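Local coordinates for protein alpha-glucosidase (Pseudoalteromonas sp. K8, PDB 5HQA) that hydrolyses alpha-glucosides as a calcium-containing glycoside hydrolase of family 97 and is activated by chloride, at residues A559-G562 / D566-V569. Sequence-based numbering, arbitrary orientation.
Sequences ALDG and DFIV. With MG (magnesium ion), chain F.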
# COMPACT_ATOMS: atom_id res chain seq x y z
N ALA A 559 -15.78 -4.59 -0.90
CA ALA A 559 -15.83 -4.12 -2.27
C ALA A 559 -17.06 -4.76 -2.92
O ALA A 559 -17.10 -5.98 -3.11
CB ALA A 559 -14.55 -4.46 -3.03
N LEU A 560 -18.07 -3.93 -3.22
CA LEU A 560 -19.36 -4.45 -3.68
C LEU A 560 -19.35 -4.81 -5.16
O LEU A 560 -20.04 -5.75 -5.57
CB LEU A 560 -20.45 -3.41 -3.44
CG LEU A 560 -20.72 -3.03 -1.99
CD1 LEU A 560 -21.72 -1.90 -1.92
CD2 LEU A 560 -21.23 -4.24 -1.24
N ASP A 561 -18.59 -4.08 -5.97
CA ASP A 561 -18.61 -4.26 -7.41
C ASP A 561 -17.41 -3.51 -7.97
O ASP A 561 -16.82 -2.66 -7.29
CB ASP A 561 -19.92 -3.74 -8.01
CG ASP A 561 -20.13 -4.19 -9.44
OD1 ASP A 561 -21.09 -3.68 -10.06
OD2 ASP A 561 -19.36 -5.04 -9.94
N GLY A 562 -17.03 -3.85 -9.19
CA GLY A 562 -15.91 -3.16 -9.81
C GLY A 562 -15.32 -3.97 -10.94
O GLY A 562 -15.65 -5.14 -11.15
N ASP A 566 -11.70 0.32 -14.55
CA ASP A 566 -12.99 0.89 -14.93
C ASP A 566 -13.72 1.50 -13.75
O ASP A 566 -14.10 2.68 -13.82
CB ASP A 566 -13.87 -0.18 -15.60
CG ASP A 566 -13.38 -0.57 -16.98
OD1 ASP A 566 -12.51 0.15 -17.54
OD2 ASP A 566 -13.87 -1.59 -17.51
N PHE A 567 -13.94 0.76 -12.67
CA PHE A 567 -14.66 1.34 -11.53
C PHE A 567 -14.51 0.45 -10.31
O PHE A 567 -14.12 -0.71 -10.42
CB PHE A 567 -16.15 1.55 -11.84
CG PHE A 567 -16.97 0.28 -11.86
CD1 PHE A 567 -16.93 -0.57 -12.96
CD2 PHE A 567 -17.80 -0.05 -10.78
CE1 PHE A 567 -17.70 -1.74 -12.99
CE2 PHE A 567 -18.57 -1.21 -10.80
CZ PHE A 567 -18.52 -2.06 -11.91
N ILE A 568 -14.85 1.01 -9.15
CA ILE A 568 -14.93 0.24 -7.91
C ILE A 568 -15.94 0.91 -6.99
O ILE A 568 -16.07 2.14 -6.98
CB ILE A 568 -13.55 0.07 -7.22
CG1 ILE A 568 -13.71 -0.73 -5.92
CG2 ILE A 568 -12.92 1.42 -6.95
CD1 ILE A 568 -12.68 -1.76 -5.67
N VAL A 569 -16.66 0.09 -6.22
CA VAL A 569 -17.61 0.53 -5.21
C VAL A 569 -17.26 -0.15 -3.90
O VAL A 569 -17.22 -1.39 -3.83
CB VAL A 569 -19.07 0.21 -5.59
CG1 VAL A 569 -20.03 0.78 -4.54
CG2 VAL A 569 -19.39 0.74 -6.98
MG MG F . -11.24 1.74 -17.92
O HOH W 1 -9.86 3.15 -18.41
O HOH W 2 -12.03 2.00 -19.84
O HOH W 3 -9.91 0.32 -18.64
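V569 anchors both backbone hydrogen bonds between 559-562 and 566-569: its N donates to D561 O (3.0 Å) and its O takes the N-H of L560 (2.7 Å). Each acceptor also receives a CA-H...O contact, D561 O from I568 CA and V569 O from A559 CA. D561 N is different, buried here without a partner. The D561 carboxylate turns back on its own chain: with CG anti to the backbone N (chi1 -166°), OD2 accepts G562 N at 2.7 Å, met from above the carboxylate plane. OD1 lies at the edge of the F567 ring, 3.6 Å from CZ, carboxylate and ring almost perpendicular. Over one face of that ring sits G562 CA, 3.6 Å from the centroid, a CH-pi contact; a CB on G562 would clash with F567 O. Shortening D561 to an alanine would probably leave G562 N without its acceptor and the F567 edge without its carboxylate neighbour. D566, which forms a classic beta bulge with F567, touches nothing in 559-562; its OD1 binds magnesium at 2.1 Å, with G565 O, D592 OD2 and three waters completing six ligands. Two main-chain bonds and a glycine-ring contact thus hold this hairpin end, and the metal ties its turn to D592.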